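Local coordinates for chloride intracellular channel exc-4 (Caenorhabditis elegans, PDB 2YV9), which may insert into membranes to form chloride channels and is required to control the lumen size of the growing excretory canal, at residues N186-E190 / Y191-L195; R203-L207 / S208-F212. All blocks are in the same frame, centred on the assembly; numbering follows the deposited sequence.

Contact 1: residues N186-E190 / Y191-L195; sequences NSMTE and YDCEL
The Y191 ring has its sequence neighbour E190 stacked on one face: the bend of the glutamate chain at chi2 (-86°) directs the carboxylate there, so that OE1 lies 3.1 Å above the ring plane, offset toward the rim, with the carboxylate turned 29° from the ring. CG of E190 sits over the same face, 4.3 Å from the Y191 ring centroid, a CH-pi contact. T189 OG1 approaches the ring obliquely. The phenol oxygen bonds to E120 and to the backbone N of D116, while E190 OE2 takes the backbone N of E114. A leucine in place of Y191 would probably leave E120 without its phenol partner and the E190 carboxylate without a flat surface to lie on. Beside this stack, D192 OD2 accepts from T189 N at 2.7 Å, nearly straight, through its anti lone pair; OD1 reaches Y224. T189 OG1 takes a weak bond from Y191 N and donates to a water that in turn donates to S187 O and D192 OD2. On another side, M188 CE rests 3.8 Å from C193 SG. T189 and D192 thus form a capping box at the start of helix 190-210, as in the Thr-x-x-Asp N-capping box of glutathione transferase folds.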
loop_
_atom_site.group_PDB
_atom_site.type_symbol
_atom_site.label_atom_id
_atom_site.label_comp_id
_atom_site.label_asym_id
_atom_site.label_seq_id
_atom_site.Cartn_x
_atom_site.Cartn_y
_atom_site.Cartn_z
ATOM N N ASN A 186 -14.068 12.272 20.906
ATOM C CA ASN A 186 -15.135 11.340 21.242
ATOM C C ASN A 186 -15.442 10.311 20.151
ATOM O O ASN A 186 -16.206 9.369 20.401
ATOM C CB ASN A 186 -16.401 12.127 21.538
ATOM C CG ASN A 186 -17.448 11.302 22.243
ATOM O OD1 ASN A 186 -18.582 11.161 21.763
ATOM N ND2 ASN A 186 -17.074 10.744 23.389
ATOM N N SER A 187 -14.872 10.495 18.960
ATOM C CA SER A 187 -15.194 9.712 17.782
ATOM C C SER A 187 -13.947 8.957 17.319
ATOM O O SER A 187 -12.813 9.479 17.399
ATOM C CB SER A 187 -15.637 10.594 16.628
ATOM O OG SER A 187 -16.987 10.946 16.771
ATOM N N MET A 188 -14.172 7.752 16.844
ATOM C CA MET A 188 -13.070 6.948 16.283
ATOM C C MET A 188 -12.559 7.618 15.022
ATOM O O MET A 188 -13.351 8.037 14.193
ATOM C CB MET A 188 -13.565 5.545 15.938
ATOM C CG MET A 188 -12.426 4.578 15.578
ATOM S SD MET A 188 -13.010 2.942 15.069
ATOM C CE MET A 188 -13.600 3.302 13.430
ATOM N N THR A 189 -11.226 7.709 14.864
ATOM C CA THR A 189 -10.629 8.279 13.686
ATOM C C THR A 189 -9.634 7.282 13.087
ATOM O O THR A 189 -9.369 6.241 13.675
ATOM C CB THR A 189 -9.875 9.606 13.985
ATOM O OG1 THR A 189 -8.750 9.391 14.868
ATOM C CG2 THR A 189 -10.837 10.674 14.574
ATOM N N GLU A 190 -9.037 7.659 11.950
ATOM C CA GLU A 190 -8.028 6.808 11.314
ATOM C C GLU A 190 -6.852 6.502 12.264
ATOM O O GLU A 190 -6.294 5.390 12.248
ATOM C CB GLU A 190 -7.569 7.379 9.975
ATOM C CG GLU A 190 -6.327 8.325 10.017
ATOM C CD GLU A 190 -6.670 9.748 10.302
ATOM O OE1 GLU A 190 -5.821 10.639 9.979
ATOM O OE2 GLU A 190 -7.764 9.982 10.854
ATOM N N TYR A 191 -6.512 7.437 13.156
ATOM C CA TYR A 191 -5.433 7.199 14.094
ATOM C C TYR A 191 -5.732 6.059 15.067
ATOM O O TYR A 191 -4.836 5.307 15.414
ATOM C CB TYR A 191 -5.046 8.454 14.802
ATOM C CG TYR A 191 -4.540 9.502 13.831
ATOM C CD1 TYR A 191 -3.430 9.280 13.060
ATOM C CD2 TYR A 191 -5.170 10.749 13.738
ATOM C CE1 TYR A 191 -2.942 10.238 12.193
ATOM C CE2 TYR A 191 -4.719 11.706 12.834
ATOM C CZ TYR A 191 -3.568 11.461 12.087
ATOM O OH TYR A 191 -3.033 12.384 11.203
ATOM N N ASP A 192 -6.992 5.908 15.496
ATOM C CA ASP A 192 -7.406 4.733 16.281
ATOM C C ASP A 192 -7.301 3.476 15.475
ATOM O O ASP A 192 -6.981 2.404 16.020
ATOM C CB ASP A 192 -8.816 4.908 16.722
ATOM C CG ASP A 192 -8.967 6.217 17.527
ATOM O OD1 ASP A 192 -8.284 6.370 18.561
ATOM O OD2 ASP A 192 -9.715 7.122 17.069
ATOM N N CYS A 193 -7.609 3.612 14.190
ATOM C CA CYS A 193 -7.598 2.471 13.282
ATOM C C CYS A 193 -6.146 1.965 13.096
ATOM O O CYS A 193 -5.937 0.797 12.717
ATOM C CB CYS A 193 -8.252 2.785 12.005
ATOM S SG CYS A 193 -10.033 3.144 12.216
ATOM N N GLU A 194 -5.154 2.813 13.426
ATOM C CA GLU A 194 -3.731 2.463 13.381
ATOM C C GLU A 194 -3.177 2.070 14.761
ATOM O O GLU A 194 -2.493 1.052 14.922
ATOM C CB GLU A 194 -2.937 3.622 12.811
ATOM C CG GLU A 194 -3.385 3.901 11.375
ATOM C CD GLU A 194 -2.988 5.264 10.845
ATOM O OE1 GLU A 194 -2.305 6.027 11.569
ATOM O OE2 GLU A 194 -3.320 5.527 9.656
ATOM N N LEU A 195 -3.469 2.872 15.765
ATOM C CA LEU A 195 -2.916 2.611 17.125
ATOM C C LEU A 195 -3.559 1.431 17.823
ATOM O O LEU A 195 -2.883 0.706 18.515
ATOM C CB LEU A 195 -3.142 3.867 18.005
ATOM C CG LEU A 195 -2.490 3.822 19.377
ATOM C CD1 LEU A 195 -0.974 3.530 19.248
ATOM C CD2 LEU A 195 -2.768 5.164 20.133
HETATM O O HOH W 1 -9.727 9.660 17.625
#

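Contact 2: residues R203-L207 / S208-F212; sequences RIIGL and SLLGF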
loop_
_atom_site.group_PDB
_atom_site.type_symbol
_atom_site.label_atom_id
_atom_site.label_comp_id
_atom_site.label_asym_id
_atom_site.label_seq_id
_atom_site.Cartn_x
_atom_site.Cartn_y
_atom_site.Cartn_z
ATOM N N ARG A 203 0.499 -6.040 22.927
ATOM C CA ARG A 203 0.077 -6.750 24.136
ATOM C C ARG A 203 0.216 -8.273 23.983
ATOM O O ARG A 203 0.831 -8.955 24.802
ATOM C CB ARG A 203 -1.371 -6.415 24.487
ATOM C CG ARG A 203 -1.637 -6.428 25.963
ATOM C CD ARG A 203 -2.109 -7.732 26.494
ATOM N NE ARG A 203 -2.113 -7.772 27.962
ATOM C CZ ARG A 203 -3.120 -8.210 28.715
ATOM N NH1 ARG A 203 -4.236 -8.663 28.186
ATOM N NH2 ARG A 203 -2.981 -8.254 30.030
ATOM N N ILE A 204 -0.338 -8.784 22.898
ATOM C CA ILE A 204 -0.295 -10.233 22.606
ATOM C C ILE A 204 1.133 -10.712 22.414
ATOM O O ILE A 204 1.525 -11.740 22.978
ATOM C CB ILE A 204 -1.141 -10.569 21.360
ATOM C CG1 ILE A 204 -2.623 -10.241 21.557
ATOM C CG2 ILE A 204 -1.023 -12.071 20.979
ATOM C CD1 ILE A 204 -3.238 -10.800 22.836
ATOM N N ILE A 205 1.917 -10.015 21.606
ATOM C CA ILE A 205 3.304 -10.450 21.328
ATOM C C ILE A 205 4.158 -10.282 22.602
ATOM O O ILE A 205 5.002 -11.110 22.941
ATOM C CB ILE A 205 3.912 -9.713 20.140
ATOM C CG1 ILE A 205 3.177 -10.092 18.865
ATOM C CG2 ILE A 205 5.447 -10.021 19.980
ATOM C CD1 ILE A 205 3.124 -11.626 18.605
ATOM N N GLY A 206 3.933 -9.199 23.342
ATOM C CA GLY A 206 4.596 -9.086 24.637
ATOM C C GLY A 206 4.380 -10.255 25.580
ATOM O O GLY A 206 5.369 -10.837 26.133
ATOM N N LEU A 207 3.120 -10.628 25.796
ATOM C CA LEU A 207 2.811 -11.713 26.750
ATOM C C LEU A 207 3.295 -13.034 26.184
ATOM O O LEU A 207 3.806 -13.874 26.936
ATOM C CB LEU A 207 1.323 -11.806 27.103
ATOM C CG LEU A 207 0.847 -10.654 28.018
ATOM C CD1 LEU A 207 -0.597 -10.912 28.385
ATOM C CD2 LEU A 207 1.693 -10.532 29.275
ATOM N N SER A 208 3.161 -13.225 24.879
ATOM C CA SER A 208 3.361 -14.589 24.338
ATOM C C SER A 208 4.796 -14.930 23.966
ATOM O O SER A 208 5.244 -16.085 24.180
ATOM C CB SER A 208 2.468 -14.831 23.145
ATOM O OG SER A 208 2.862 -14.012 22.061
ATOM N N LEU A 209 5.511 -13.949 23.415
ATOM C CA LEU A 209 6.854 -14.102 22.914
ATOM C C LEU A 209 7.974 -13.302 23.610
ATOM O O LEU A 209 9.132 -13.752 23.675
ATOM C CB LEU A 209 6.897 -13.727 21.423
ATOM C CG LEU A 209 6.139 -14.535 20.369
ATOM C CD1 LEU A 209 6.283 -13.867 18.968
ATOM C CD2 LEU A 209 6.656 -15.940 20.364
ATOM N N LEU A 210 7.689 -12.088 24.060
ATOM C CA LEU A 210 8.774 -11.232 24.477
ATOM C C LEU A 210 8.904 -11.030 25.972
ATOM O O LEU A 210 9.878 -10.433 26.419
ATOM C CB LEU A 210 8.664 -9.881 23.785
ATOM C CG LEU A 210 8.706 -9.799 22.254
ATOM C CD1 LEU A 210 8.626 -8.420 21.694
ATOM C CD2 LEU A 210 9.960 -10.458 21.693
ATOM N N GLY A 211 7.933 -11.473 26.748
ATOM C CA GLY A 211 8.131 -11.524 28.203
ATOM C C GLY A 211 7.767 -10.241 28.945
ATOM O O GLY A 211 8.363 -9.926 29.960
ATOM N N PHE A 212 6.718 -9.541 28.488
ATOM C CA PHE A 212 6.328 -8.298 29.123
ATOM C C PHE A 212 4.874 -7.968 28.780
ATOM O O PHE A 212 4.342 -8.423 27.777
ATOM C CB PHE A 212 7.283 -7.156 28.730
ATOM C CG PHE A 212 7.059 -6.600 27.339
ATOM C CD1 PHE A 212 6.188 -5.530 27.129
ATOM C CD2 PHE A 212 7.727 -7.126 26.239
ATOM C CE1 PHE A 212 5.963 -5.001 25.875
ATOM C CE2 PHE A 212 7.509 -6.614 24.965
ATOM C CZ PHE A 212 6.652 -5.530 24.778
#
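S208 and I204 meet in the last turns of helix 190-210, whose end widens into a pi-type turn and leaves helical geometry at G211, a glycine with positive phi. The hydrogen bonds come first. I204 O takes two donors from opposite faces of its carbonyl plane, S208 N at 2.9 Å and the S208 hydroxyl OG at 2.8 Å; with chi1 at 67°, OG is turned back against its own backbone to reach it. I205 O also serves two, L209 N from the ordinary helical register and L210 N one residue further on, which marks the widening. G206 O then accepts G211 N at 2.7 Å and F212 N at 3.0 Å, the second from above the carbonyl plane, so one oxygen holds the chain as it turns away. The apolar contacts follow one face of the turn: I205 CD1 runs alongside L209 CD1 at 3.9 Å, and I205 CG2 meets L210 CD1 at 4.0 Å, with F130 of helix 117-140 touching both I205 and L210. The aromatic contact belongs to F212, whose ring also packs edge-to-face with Y161. G206 CA lies over one face of that ring, 4.0 Å from the centroid, while L210 O is at its edge, in plane.

Overall arrangement
Contacts 1 and 2 mark the start and the finish of the same helix, 190-210, in the helical half of this GST-like fold, with centres about 24 Å apart. Contact 1 is buried; contact 2 is only partly so, with L207, S208 and G211 exposed. Helix 117-140 is their shared neighbour, while contact 2 also meets helix 241-251 and contact 1 meets helix 38-52, part of the segment of the N-terminal domain predicted to become transmembrane after insertion. The chemistry follows the helix ends. At the beginning, side chains accept from backbone N-H groups, and a water joins the S187 carbonyl to the T189 and D192 side chains; at the end, backbone carbonyls receive extra donors and aliphatic packing takes over.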